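Local atomic coordinates of 5-formyl-3-hydroxy-2-methylpyridine 4-carboxylate 5-dehydrogenase (Mesorhizobium japonicum MAFF 303099, PDB entry 4OM8), a protein that oxidises 5-formyl-3-hydroxy-2-methylpyridine-4-carboxylate with NAD(+) in vitamin B6 breakdown, and can also reduce it with NADH to 4-pyridoxate. Residues A[8-12]-A[13-17]; A[30-34]-A[35-39]; A[86-90]-A[91-95]; A[139-142]-A[143-147]. One frame throughout, in Å; residues are numbered along the deposited sequence.

Contact 1 of 4, residues A[8-12]-A[13-17]. With NAD (nicotinamide-adenine-dinucleotide), chain C.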
loop_
_atom_site.group_PDB
_atom_site.type_symbol
_atom_site.label_atom_id
_atom_site.label_comp_id
_atom_site.label_asym_id
_atom_site.label_seq_id
_atom_site.Cartn_x
_atom_site.Cartn_y
_atom_site.Cartn_z
ATOM N N ILE A 8 2.069 29.230 7.553
ATOM C CA ILE A 8 1.520 29.513 8.881
ATOM C C ILE A 8 1.307 28.207 9.631
ATOM O O ILE A 8 0.391 27.435 9.317
ATOM C CB ILE A 8 0.189 30.275 8.787
ATOM C CG1 ILE A 8 0.324 31.475 7.844
ATOM C CG2 ILE A 8 -0.321 30.653 10.181
ATOM C CD1 ILE A 8 1.438 32.463 8.214
ATOM N N GLY A 9 2.186 27.940 10.594
ATOM C CA GLY A 9 2.109 26.718 11.386
ATOM C C GLY A 9 3.309 25.855 11.091
ATOM O O GLY A 9 3.515 25.430 9.946
ATOM N N LEU A 10 4.111 25.606 12.130
ATOM C CA LEU A 10 5.384 24.896 11.995
ATOM C C LEU A 10 5.507 23.665 12.878
ATOM O O LEU A 10 6.557 23.436 13.487
ATOM C CB LEU A 10 6.549 25.830 12.320
ATOM C CG LEU A 10 6.933 26.886 11.290
ATOM C CD1 LEU A 10 7.984 27.821 11.887
ATOM C CD2 LEU A 10 7.470 26.205 10.043
ATOM N N GLY A 11 4.450 22.879 12.952
ATOM C CA GLY A 11 4.498 21.635 13.710
ATOM C C GLY A 11 5.084 20.539 12.848
ATOM O O GLY A 11 6.031 20.767 12.103
ATOM N N THR A 12 4.507 19.349 12.953
ATOM C CA THR A 12 4.952 18.178 12.210
ATOM C C THR A 12 5.179 18.438 10.721
ATOM O O THR A 12 6.197 18.017 10.167
ATOM C CB THR A 12 3.924 17.048 12.376
ATOM O OG1 THR A 12 3.826 16.715 13.767
ATOM C CG2 THR A 12 4.306 15.816 11.567
ATOM N N MET A 13 4.242 19.147 10.089
ATOM C CA MET A 13 4.275 19.295 8.631
ATOM C C MET A 13 5.052 20.510 8.135
ATOM O O MET A 13 5.284 20.652 6.934
ATOM C CB MET A 13 2.852 19.369 8.076
ATOM C CG MET A 13 2.061 18.097 8.251
ATOM S SD MET A 13 2.804 16.739 7.337
ATOM C CE MET A 13 2.346 17.156 5.666
ATOM N N GLY A 14 5.451 21.387 9.046
ATOM C CA GLY A 14 5.992 22.681 8.647
ATOM C C GLY A 14 7.422 22.743 8.125
ATOM O O GLY A 14 7.664 23.238 7.020
ATOM N N PRO A 15 8.391 22.288 8.925
ATOM C CA PRO A 15 9.805 22.424 8.568
ATOM C C PRO A 15 10.185 21.732 7.264
ATOM O O PRO A 15 10.907 22.321 6.465
ATOM C CB PRO A 15 10.519 21.773 9.752
ATOM C CG PRO A 15 9.595 22.011 10.884
ATOM C CD PRO A 15 8.227 21.836 10.317
ATOM N N GLY A 16 9.717 20.509 7.050
ATOM C CA GLY A 16 10.036 19.814 5.815
ATOM C C GLY A 16 9.391 20.460 4.601
ATOM O O GLY A 16 9.967 20.486 3.507
ATOM N N MET A 17 8.177 20.968 4.793
ATOM C CA MET A 17 7.475 21.696 3.746
ATOM C C MET A 17 8.272 22.939 3.330
ATOM O O MET A 17 8.462 23.214 2.131
ATOM C CB MET A 17 6.088 22.100 4.232
ATOM C CG MET A 17 5.234 22.709 3.147
ATOM S SD MET A 17 3.697 23.411 3.792
ATOM C CE MET A 17 2.876 21.939 4.413
HETATM P PA NAD C . 0.773 20.154 14.533
HETATM O O1A NAD C . -0.196 20.123 15.703
HETATM O O2A NAD C . 2.029 19.296 14.551
HETATM O O5B NAD C . 1.220 21.684 14.313
HETATM C C5B NAD C . 0.286 22.764 14.357
HETATM C C4B NAD C . 1.075 24.046 14.577
HETATM O O4B NAD C . 0.214 25.171 14.400
HETATM C C3B NAD C . 1.634 24.114 15.998
HETATM O O3B NAD C . 3.054 24.308 15.964
HETATM C C2B NAD C . 0.907 25.303 16.615
HETATM O O2B NAD C . 1.679 26.040 17.577
HETATM C C1B NAD C . 0.596 26.138 15.390
HETATM N N9A NAD C . -0.493 27.120 15.536
HETATM C C8A NAD C . -1.619 27.011 16.260
HETATM N N7A NAD C . -2.389 28.118 16.116
HETATM C C5A NAD C . -1.752 28.953 15.279
HETATM C C6A NAD C . -1.999 30.286 14.703
HETATM N N6A NAD C . -3.126 30.981 14.993
HETATM N N1A NAD C . -1.061 30.793 13.873
HETATM C C2A NAD C . 0.065 30.124 13.574
HETATM N N3A NAD C . 0.355 28.908 14.063
HETATM C C4A NAD C . -0.500 28.290 14.907
HETATM O O3 NAD C . -0.111 19.912 13.206
HETATM P PN NAD C . 0.366 19.191 11.849
HETATM O O1N NAD C . 0.380 17.687 12.054
HETATM O O2N NAD C . 1.594 19.852 11.264
HETATM O O5D NAD C . -0.870 19.515 10.882
HETATM C C5D NAD C . -1.183 20.855 10.480
HETATM C C4D NAD C . -2.299 20.776 9.444
HETATM O O4D NAD C . -1.860 19.909 8.403
HETATM C C3D NAD C . -3.571 20.155 9.998
HETATM O O3D NAD C . -4.666 20.722 9.274
HETATM C C2D NAD C . -3.460 18.690 9.624
HETATM O O2D NAD C . -4.742 18.078 9.444
HETATM C C1D NAD C . -2.724 18.770 8.298
HETATM N N1N NAD C . -1.932 17.579 7.952
HETATM C C2N NAD C . -1.331 16.810 8.883
HETATM C C3N NAD C . -0.574 15.703 8.490
HETATM C C7N NAD C . 0.092 14.781 9.477
HETATM O O7N NAD C . 0.443 15.164 10.583
HETATM N N7N NAD C . 0.263 13.516 9.098
HETATM C C4N NAD C . -0.438 15.407 7.139
HETATM C C5N NAD C . -1.057 16.226 6.205
HETATM C C6N NAD C . -1.793 17.316 6.645
HETATM O O HOH W 1 8.448 18.622 8.490
#
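M13, its CB packed beside T12, spreads CG, SD and CE over one face of the nicotinamide ring of NAD. M13 SD rides 3.5 Å from NAD C4N, offset toward the C3N-C4N rim; bends at chi2 (-63°) and chi3 (-75°) curl the thioether back over the ring. At the other end of the cofactor, I8 CG2 meets adenine C2A obliquely. The segments form the glycine-rich turn of the Rossmann fold, between strand 4-8 and helix 14-23, with G9, G11 and G14 as the glycines of its GxGxxG pattern. G11 to G14 is a type I turn, closed by G14 N to G11 O (3.2 Å), and P15 sets its ring CD 3.0 Å from G11 O. Two of the glycines make room: G11 CA comes 3.3 Å from NAD O5B, while G14, without a side chain, lets the backbone pass close to L10, whose CD2 lies 4.0 Å from G14 C. At G9 the backbone angles themselves call for glycine. The backbone beyond G11 grips the pyrophosphate with one amide for each phosphate. T12 N reaches NAD O2A at 2.9 Å, almost straight at 169°, and M13 N takes NAD O2N on the neighbouring phosphate. The positive end of the helix dipole probably adds to this attraction. A water bridges T12 O, to which it donates, and G16 N, from which it accepts at 2.7 Å.

Contact 2 of 4, residues A[30-34]-A[35-39]. With NAD (nicotinamide-adenine-dinucleotide), chain C.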
loop_
_atom_site.group_PDB
_atom_site.type_symbol
_atom_site.label_atom_id
_atom_site.label_comp_id
_atom_site.label_asym_id
_atom_site.label_seq_id
_atom_site.Cartn_x
_atom_site.Cartn_y
_atom_site.Cartn_z
ATOM N N ALA A 30 8.275 31.533 7.329
ATOM C CA ALA A 30 7.348 30.708 8.091
ATOM C C ALA A 30 7.138 31.271 9.480
ATOM O O ALA A 30 8.059 31.848 10.084
ATOM C CB ALA A 30 7.850 29.277 8.170
ATOM N N TYR A 31 5.925 31.077 9.987
ATOM C CA TYR A 31 5.483 31.666 11.245
ATOM C C TYR A 31 4.773 30.636 12.090
ATOM O O TYR A 31 4.092 29.771 11.567
ATOM C CB TYR A 31 4.547 32.852 10.974
ATOM C CG TYR A 31 3.740 33.314 12.168
ATOM C CD1 TYR A 31 4.281 34.194 13.101
ATOM C CD2 TYR A 31 2.429 32.884 12.358
ATOM C CE1 TYR A 31 3.540 34.623 14.202
ATOM C CE2 TYR A 31 1.690 33.306 13.445
ATOM C CZ TYR A 31 2.245 34.162 14.366
ATOM O OH TYR A 31 1.494 34.577 15.442
ATOM N N ASP A 32 4.920 30.745 13.404
ATOM C CA ASP A 32 4.128 29.934 14.321
ATOM C C ASP A 32 3.837 30.795 15.538
ATOM O O ASP A 32 4.674 31.610 15.930
ATOM C CB ASP A 32 4.873 28.651 14.718
ATOM C CG ASP A 32 3.955 27.602 15.347
ATOM O OD1 ASP A 32 3.390 27.859 16.431
ATOM O OD2 ASP A 32 3.818 26.504 14.752
ATOM N N VAL A 33 2.662 30.605 16.134
ATOM C CA VAL A 33 2.236 31.366 17.303
ATOM C C VAL A 33 3.016 30.971 18.570
ATOM O O VAL A 33 3.057 31.731 19.543
ATOM C CB VAL A 33 0.715 31.175 17.535
ATOM C CG1 VAL A 33 0.437 29.781 18.081
ATOM C CG2 VAL A 33 0.150 32.258 18.461
ATOM N N ALA A 34 3.639 29.795 18.553
ATOM C CA ALA A 34 4.299 29.262 19.746
ATOM C C ALA A 34 5.807 29.280 19.598
ATOM O O ALA A 34 6.345 28.607 18.730
ATOM C CB ALA A 34 3.821 27.837 20.027
ATOM N N PRO A 35 6.500 30.059 20.444
ATOM C CA PRO A 35 7.968 30.097 20.380
ATOM C C PRO A 35 8.619 28.714 20.459
ATOM O O PRO A 35 9.585 28.455 19.732
ATOM C CB PRO A 35 8.343 30.956 21.595
ATOM C CG PRO A 35 7.181 31.885 21.740
ATOM C CD PRO A 35 5.962 31.058 21.386
ATOM N N ALA A 36 8.100 27.838 21.315
ATOM C CA ALA A 36 8.634 26.486 21.434
ATOM C C ALA A 36 8.575 25.742 20.096
ATOM O O ALA A 36 9.454 24.936 19.782
ATOM C CB ALA A 36 7.882 25.713 22.504
ATOM N N ALA A 37 7.535 26.013 19.315
ATOM C CA ALA A 37 7.382 25.391 18.002
ATOM C C ALA A 37 8.416 25.891 17.000
ATOM O O ALA A 37 8.944 25.116 16.194
ATOM C CB ALA A 37 5.984 25.636 17.473
ATOM N N ILE A 38 8.697 27.189 17.036
ATOM C CA ILE A 38 9.669 27.767 16.120
ATOM C C ILE A 38 11.049 27.184 16.406
ATOM O O ILE A 38 11.779 26.828 15.484
ATOM C CB ILE A 38 9.689 29.301 16.218
ATOM C CG1 ILE A 38 8.361 29.852 15.695
ATOM C CG2 ILE A 38 10.855 29.873 15.412
ATOM C CD1 ILE A 38 8.296 31.369 15.584
ATOM N N GLU A 39 11.391 27.042 17.682
ATOM C CA GLU A 39 12.682 26.480 18.089
ATOM C C GLU A 39 12.826 25.024 17.649
ATOM O O GLU A 39 13.872 24.604 17.152
ATOM C CB GLU A 39 12.852 26.573 19.608
ATOM C CG GLU A 39 12.803 27.990 20.158
ATOM C CD GLU A 39 12.683 28.026 21.671
ATOM O OE1 GLU A 39 12.981 26.998 22.319
ATOM O OE2 GLU A 39 12.275 29.079 22.208
HETATM P PA NAD C . 0.773 20.154 14.533
HETATM O O1A NAD C . -0.196 20.123 15.703
HETATM O O2A NAD C . 2.029 19.296 14.551
HETATM O O5B NAD C . 1.220 21.684 14.313
HETATM C C5B NAD C . 0.286 22.764 14.357
HETATM C C4B NAD C . 1.075 24.046 14.577
HETATM O O4B NAD C . 0.214 25.171 14.400
HETATM C C3B NAD C . 1.634 24.114 15.998
HETATM O O3B NAD C . 3.054 24.308 15.964
HETATM C C2B NAD C . 0.907 25.303 16.615
HETATM O O2B NAD C . 1.679 26.040 17.577
HETATM C C1B NAD C . 0.596 26.138 15.390
HETATM N N9A NAD C . -0.493 27.120 15.536
HETATM C C8A NAD C . -1.619 27.011 16.260
HETATM N N7A NAD C . -2.389 28.118 16.116
HETATM C C5A NAD C . -1.752 28.953 15.279
HETATM C C6A NAD C . -1.999 30.286 14.703
HETATM N N6A NAD C . -3.126 30.981 14.993
HETATM N N1A NAD C . -1.061 30.793 13.873
HETATM C C2A NAD C . 0.065 30.124 13.574
HETATM N N3A NAD C . 0.355 28.908 14.063
HETATM C C4A NAD C . -0.500 28.290 14.907
HETATM O O3 NAD C . -0.111 19.912 13.206
HETATM P PN NAD C . 0.366 19.191 11.849
HETATM O O1N NAD C . 0.380 17.687 12.054
HETATM O O2N NAD C . 1.594 19.852 11.264
HETATM O O5D NAD C . -0.870 19.515 10.882
HETATM C C5D NAD C . -1.183 20.855 10.480
HETATM C C4D NAD C . -2.299 20.776 9.444
HETATM O O4D NAD C . -1.860 19.909 8.403
HETATM C C3D NAD C . -3.571 20.155 9.998
HETATM O O3D NAD C . -4.666 20.722 9.274
HETATM C C2D NAD C . -3.460 18.690 9.624
HETATM O O2D NAD C . -4.742 18.078 9.444
HETATM C C1D NAD C . -2.724 18.770 8.298
HETATM N N1N NAD C . -1.932 17.579 7.952
HETATM C C2N NAD C . -1.331 16.810 8.883
HETATM C C3N NAD C . -0.574 15.703 8.490
HETATM C C7N NAD C . 0.092 14.781 9.477
HETATM O O7N NAD C . 0.443 15.164 10.583
HETATM N N7N NAD C . 0.263 13.516 9.098
HETATM C C4N NAD C . -0.438 15.407 7.139
HETATM C C5N NAD C . -1.057 16.226 6.205
HETATM C C6N NAD C . -1.793 17.316 6.645
#
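From A34, the N-cap residue, the backbone passes directly into helix 35-54, and A34 O receives the first helical bonds. I38 N reaches A34 O at 3.2 Å, while A37 N makes a weak, bent bond to the same oxygen. Before the cap, the extended backbone of strand 27-31 carries on as far as D32 and then turns at V33. D32 projects its side chain at the helix: CG touches A37 CB at 3.5 Å, and D32 CB packs on I38 CG1. With CG anti to the backbone N (chi1 -164°), the D32 carboxylate faces the adenosine ribose of NAD and takes both hydroxyls, O2B on OD1 at 2.7 Å and O3B on OD2 at 2.6 Å. This is the acidic residue at the end of the second strand of a Rossmann fold, an arrangement that probably favours NAD over a cofactor phosphorylated on O2B. Two backbone amides also hold the carboxylate, one on each oxygen. A34 N donates to the anti lone pair of D32 OD1 (2.9 Å, 162°), closing an Asx turn, and L10 N, from the glycine-rich turn, donates to OD2. V33 swings CG1 between its backbone N and carbonyl carbon (chi1 73°), which lays that methyl over one face of the adenine, 3.6 Å from NAD C4A. Y31 CE2 approaches the adenine obliquely near C2A, and A34 CB lies close to NAD O2B.

Contact 3 of 4, residues A[86-90]-A[91-95]. With NAD (nicotinamide-adenine-dinucleotide), chain C.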
loop_
_atom_site.group_PDB
_atom_site.type_symbol
_atom_site.label_atom_id
_atom_site.label_comp_id
_atom_site.label_asym_id
_atom_site.label_seq_id
_atom_site.Cartn_x
_atom_site.Cartn_y
_atom_site.Cartn_z
ATOM N N ASN A 86 -1.298 26.003 7.794
ATOM C CA ASN A 86 -0.857 24.700 8.273
ATOM C C ASN A 86 -0.996 24.619 9.797
ATOM O O ASN A 86 -0.085 24.173 10.490
ATOM C CB ASN A 86 0.601 24.486 7.831
ATOM C CG ASN A 86 1.107 23.078 8.084
ATOM O OD1 ASN A 86 0.438 22.086 7.783
ATOM N ND2 ASN A 86 2.304 22.991 8.649
ATOM N N VAL A 87 -2.139 25.074 10.308
ATOM C CA VAL A 87 -2.376 25.154 11.750
ATOM C C VAL A 87 -3.253 23.951 12.160
ATOM O O VAL A 87 -3.582 23.131 11.308
ATOM C CB VAL A 87 -3.009 26.532 12.130
ATOM C CG1 VAL A 87 -2.100 27.679 11.656
ATOM C CG2 VAL A 87 -4.444 26.663 11.606
ATOM N N PRO A 88 -3.601 23.811 13.459
ATOM C CA PRO A 88 -4.344 22.603 13.842
ATOM C C PRO A 88 -5.646 22.388 13.086
ATOM O O PRO A 88 -6.246 23.314 12.519
ATOM C CB PRO A 88 -4.636 22.828 15.328
ATOM C CG PRO A 88 -3.494 23.657 15.800
ATOM C CD PRO A 88 -3.144 24.557 14.645
ATOM N N GLU A 89 -6.070 21.131 13.099
ATOM C CA GLU A 89 -7.280 20.697 12.427
ATOM C C GLU A 89 -8.530 21.117 13.214
ATOM O O GLU A 89 -9.181 20.312 13.885
ATOM C CB GLU A 89 -7.219 19.186 12.227
ATOM C CG GLU A 89 -8.261 18.665 11.287
ATOM C CD GLU A 89 -7.899 18.878 9.829
ATOM O OE1 GLU A 89 -8.219 17.972 9.040
ATOM O OE2 GLU A 89 -7.319 19.938 9.470
ATOM N N ASN A 90 -8.847 22.399 13.124
ATOM C CA ASN A 90 -9.887 23.031 13.923
ATOM C C ASN A 90 -10.351 24.238 13.130
ATOM O O ASN A 90 -9.567 25.152 12.895
ATOM C CB ASN A 90 -9.325 23.423 15.302
ATOM C CG ASN A 90 -10.339 24.117 16.204
ATOM O OD1 ASN A 90 -11.175 24.902 15.760
ATOM N ND2 ASN A 90 -10.250 23.830 17.498
ATOM N N ILE A 91 -11.605 24.240 12.688
ATOM C CA ILE A 91 -12.030 25.264 11.741
ATOM C C ILE A 91 -12.041 26.659 12.376
ATOM O O ILE A 91 -11.809 27.646 11.686
ATOM C CB ILE A 91 -13.413 24.931 11.139
ATOM C CG1 ILE A 91 -13.725 25.867 9.970
ATOM C CG2 ILE A 91 -14.500 24.977 12.209
ATOM C CD1 ILE A 91 -14.918 25.443 9.158
ATOM N N SER A 92 -12.265 26.749 13.687
ATOM C CA SER A 92 -12.241 28.060 14.333
ATOM C C SER A 92 -10.823 28.646 14.315
ATOM O O SER A 92 -10.650 29.845 14.065
ATOM C CB SER A 92 -12.771 27.983 15.767
ATOM O OG SER A 92 -11.886 27.265 16.606
ATOM N N ILE A 93 -9.815 27.807 14.558
ATOM C CA ILE A 93 -8.429 28.280 14.509
ATOM C C ILE A 93 -8.038 28.654 13.073
ATOM O O ILE A 93 -7.404 29.681 12.852
ATOM C CB ILE A 93 -7.440 27.234 15.069
ATOM C CG1 ILE A 93 -7.788 26.923 16.530
ATOM C CG2 ILE A 93 -6.009 27.739 14.977
ATOM C CD1 ILE A 93 -6.817 25.968 17.202
ATOM N N LYS A 94 -8.423 27.833 12.098
ATOM C CA LYS A 94 -8.104 28.154 10.704
ATOM C C LYS A 94 -8.791 29.452 10.273
ATOM O O LYS A 94 -8.174 30.303 9.619
ATOM C CB LYS A 94 -8.489 26.999 9.779
ATOM C CG LYS A 94 -7.729 25.694 10.067
ATOM C CD LYS A 94 -7.934 24.663 8.970
ATOM C CE LYS A 94 -7.306 23.331 9.341
ATOM N NZ LYS A 94 -5.849 23.443 9.670
ATOM N N ALA A 95 -10.051 29.624 10.674
ATOM C CA ALA A 95 -10.769 30.848 10.361
ATOM C C ALA A 95 -10.096 32.064 10.985
ATOM O O ALA A 95 -10.059 33.118 10.365
ATOM C CB ALA A 95 -12.216 30.752 10.819
HETATM P PA NAD C . 0.773 20.154 14.533
HETATM O O1A NAD C . -0.196 20.123 15.703
HETATM O O2A NAD C . 2.029 19.296 14.551
HETATM O O5B NAD C . 1.220 21.684 14.313
HETATM C C5B NAD C . 0.286 22.764 14.357
HETATM C C4B NAD C . 1.075 24.046 14.577
HETATM O O4B NAD C . 0.214 25.171 14.400
HETATM C C3B NAD C . 1.634 24.114 15.998
HETATM O O3B NAD C . 3.054 24.308 15.964
HETATM C C2B NAD C . 0.907 25.303 16.615
HETATM O O2B NAD C . 1.679 26.040 17.577
HETATM C C1B NAD C . 0.596 26.138 15.390
HETATM N N9A NAD C . -0.493 27.120 15.536
HETATM C C8A NAD C . -1.619 27.011 16.260
HETATM N N7A NAD C . -2.389 28.118 16.116
HETATM C C5A NAD C . -1.752 28.953 15.279
HETATM C C6A NAD C . -1.999 30.286 14.703
HETATM N N6A NAD C . -3.126 30.981 14.993
HETATM N N1A NAD C . -1.061 30.793 13.873
HETATM C C2A NAD C . 0.065 30.124 13.574
HETATM N N3A NAD C . 0.355 28.908 14.063
HETATM C C4A NAD C . -0.500 28.290 14.907
HETATM O O3 NAD C . -0.111 19.912 13.206
HETATM P PN NAD C . 0.366 19.191 11.849
HETATM O O1N NAD C . 0.380 17.687 12.054
HETATM O O2N NAD C . 1.594 19.852 11.264
HETATM O O5D NAD C . -0.870 19.515 10.882
HETATM C C5D NAD C . -1.183 20.855 10.480
HETATM C C4D NAD C . -2.299 20.776 9.444
HETATM O O4D NAD C . -1.860 19.909 8.403
HETATM C C3D NAD C . -3.571 20.155 9.998
HETATM O O3D NAD C . -4.666 20.722 9.274
HETATM C C2D NAD C . -3.460 18.690 9.624
HETATM O O2D NAD C . -4.742 18.078 9.444
HETATM C C1D NAD C . -2.724 18.770 8.298
HETATM N N1N NAD C . -1.932 17.579 7.952
HETATM C C2N NAD C . -1.331 16.810 8.883
HETATM C C3N NAD C . -0.574 15.703 8.490
HETATM C C7N NAD C . 0.092 14.781 9.477
HETATM O O7N NAD C . 0.443 15.164 10.583
HETATM N N7N NAD C . 0.263 13.516 9.098
HETATM C C4N NAD C . -0.438 15.407 7.139
HETATM C C5N NAD C . -1.057 16.226 6.205
HETATM C C6N NAD C . -1.793 17.316 6.645
#
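K94 runs back from its helix along the loop that leads into it. Its CB lies near N90 O, and CG closes on the same oxygen while passing V87 CG2 at 3.8 Å, the two side chains lying alongside and running opposite ways. CD skirts P88 O, and CE sits 3.4 Å from both P88 O and E89 OE2. The chain stays extended until chi4 (-56°), where it turns and carries NZ toward the cofactor. There K94 NZ donates to P88 O at 2.9 Å, from well above the carbonyl plane. K94 NZ also donates to NAD O3D at 3.0 Å; E85 supplies a salt bridge from outside the two segments. E89 OE2 completes the grip by accepting from O3D (2.8 Å), so this ribose hydroxyl donates to one residue and accepts from the other. The salt bridge between E89 and K94 themselves is long, and the E89 carboxylate is also held by G117 N and T115 OG1. The loop follows the fourth strand of the Rossmann sheet, 82-85, and ends at N90, the N-cap of helix 91-102. N90 OD1 takes a short bond from S92 OG (2.6 Å) and weak capping bonds from S92 N and I93 N, while K94 N makes a helical backbone bond to N90 O. V87 CG1 packs beneath the adenine, 3.7 Å from NAD C4A, and V87 CG2 rests on I93 CG2 at 3.9 Å.

Contact 4 of 4, residues A[139-142]-A[143-147]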
loop_
_atom_site.group_PDB
_atom_site.type_symbol
_atom_site.label_atom_id
_atom_site.label_comp_id
_atom_site.label_asym_id
_atom_site.label_seq_id
_atom_site.Cartn_x
_atom_site.Cartn_y
_atom_site.Cartn_z
ATOM N N SER A 139 1.704 15.203 2.493
ATOM C CA SER A 139 1.741 13.988 3.306
ATOM C C SER A 139 2.986 13.957 4.188
ATOM O O SER A 139 4.004 14.554 3.852
ATOM C CB SER A 139 1.694 12.740 2.415
ATOM O OG SER A 139 0.433 12.606 1.764
ATOM N N ASN A 140 2.900 13.265 5.322
ATOM C CA ASN A 140 4.016 13.212 6.263
ATOM C C ASN A 140 4.965 12.069 5.927
ATOM O O ASN A 140 4.513 10.943 5.768
ATOM C CB ASN A 140 3.477 13.050 7.683
ATOM C CG ASN A 140 4.569 13.094 8.731
ATOM O OD1 ASN A 140 5.511 13.878 8.637
ATOM N ND2 ASN A 140 4.425 12.267 9.761
ATOM N N PRO A 141 6.276 12.349 5.801
ATOM C CA PRO A 141 6.979 13.631 5.939
ATOM C C PRO A 141 6.917 14.444 4.655
ATOM O O PRO A 141 7.123 13.911 3.570
ATOM C CB PRO A 141 8.432 13.207 6.265
ATOM C CG PRO A 141 8.354 11.705 6.549
ATOM C CD PRO A 141 7.228 11.233 5.685
ATOM N N PRO A 142 6.651 15.751 4.774
ATOM C CA PRO A 142 6.354 16.556 3.582
ATOM C C PRO A 142 7.542 16.772 2.642
ATOM O O PRO A 142 7.321 17.096 1.476
ATOM C CB PRO A 142 5.875 17.883 4.181
ATOM C CG PRO A 142 6.549 17.939 5.516
ATOM C CD PRO A 142 6.546 16.530 6.021
ATOM N N HIS A 143 8.763 16.609 3.132
ATOM C CA HIS A 143 9.932 16.751 2.276
ATOM C C HIS A 143 10.308 15.417 1.634
ATOM O O HIS A 143 11.204 15.360 0.794
ATOM C CB HIS A 143 11.117 17.326 3.066
ATOM C CG HIS A 143 11.421 16.595 4.334
ATOM N ND1 HIS A 143 10.489 16.402 5.331
ATOM C CD2 HIS A 143 12.574 16.042 4.788
ATOM C CE1 HIS A 143 11.045 15.740 6.330
ATOM N NE2 HIS A 143 12.310 15.512 6.026
ATOM N N ILE A 144 9.592 14.353 1.998
ATOM C CA ILE A 144 9.911 13.013 1.507
ATOM C C ILE A 144 8.808 12.425 0.614
ATOM O O ILE A 144 9.099 11.906 -0.461
ATOM C CB ILE A 144 10.196 12.052 2.676
ATOM C CG1 ILE A 144 11.440 12.521 3.446
ATOM C CG2 ILE A 144 10.415 10.629 2.173
ATOM C CD1 ILE A 144 11.822 11.621 4.622
ATOM N N ILE A 145 7.551 12.508 1.040
ATOM C CA ILE A 145 6.462 12.040 0.176
ATOM C C ILE A 145 6.298 13.029 -0.983
ATOM O O ILE A 145 6.020 14.203 -0.740
ATOM C CB ILE A 145 5.114 11.917 0.922
ATOM C CG1 ILE A 145 5.288 11.281 2.308
ATOM C CG2 ILE A 145 4.066 11.174 0.040
ATOM C CD1 ILE A 145 5.933 9.912 2.275
ATOM N N PRO A 146 6.460 12.570 -2.238
ATOM C CA PRO A 146 6.521 13.536 -3.346
ATOM C C PRO A 146 5.176 13.951 -3.937
ATOM O O PRO A 146 5.122 14.788 -4.843
ATOM C CB PRO A 146 7.351 12.801 -4.395
ATOM C CG PRO A 146 6.988 11.352 -4.182
ATOM C CD PRO A 146 6.801 11.200 -2.671
ATOM N N MET A 147 4.106 13.367 -3.418
ATOM C CA MET A 147 2.772 13.570 -3.956
ATOM C C MET A 147 1.981 14.541 -3.097
ATOM O O MET A 147 1.965 14.422 -1.872
ATOM C CB MET A 147 2.062 12.213 -4.049
ATOM C CG MET A 147 0.654 12.237 -4.655
ATOM S SD MET A 147 -0.657 12.753 -3.524
ATOM C CE MET A 147 -0.511 11.593 -2.163
HETATM O O HOH W 2 -0.245 14.300 -0.101
HETATM O O HOH W 3 3.623 15.384 0.285
HETATM O O HOH W 4 7.916 16.200 -0.990
#
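The loop joining strand 133-137 to the antiparallel strand 147-151 folds on itself here, P141 meeting H143, I144 and I145 just beyond H137, a residue thought to matter for catalysis. A cis peptide bond precedes P141, and P141 to I144 makes a type I beta turn. P141 O takes two amides: I145 N at 2.9 Å lies straight out from the carbonyl (C=O...N 177°), whereas I144 N, at 3.0 Å, comes from above the carbonyl plane. Three side chains gather round the P141 ring. I144 CD1 meets CG at 4.0 Å, I145 CD1 meets CD, and H143 CE1 touches CB at 3.6 Å. With its CG between backbone N and carbonyl carbon (chi1 52°), the H143 ring folds back over the turn, and I144 CG1 lies over one of its faces, offset toward the rim. H143 ND1 is buried there without a polar partner. At the start of the loop, S139 CB packs on I145 CG2 at 3.7 Å. Waters tie the arms together: one accepts from S139 N (2.9 Å) and donates to I145 O and M147 O, another joins P142 O to I145 O, and a third joins S139 OG, also bonded to E187, to M147 O. H143 rests on helix 35-54, I144 reaches helix 284-305, and Y222 and W218 of the second subunit, on its helix 209-226, pack against I144 to M147.

Overall arrangement
Along the chain the four contacts come in series, none enclosing or crossing another. The first three each close a strand-to-helix bend: contact 1 from strand 4-8 to helix 14-23, contact 2 from strand 27-31 to helix 35-54, contact 3 from strand 82-85 to helix 91-102. These strands are neighbours in the sheet, so contact 1 lies in the middle and touches both others, by backbone bonds to each and by L10 N to the D32 carboxylate, while contacts 2 and 3 stay about 6 Å apart at their nearest atoms, on opposite faces of the adenine. Contact 4 closes a loop between strands and packs P142 against M13 and M17, linking the cofactor site to the dimer interface.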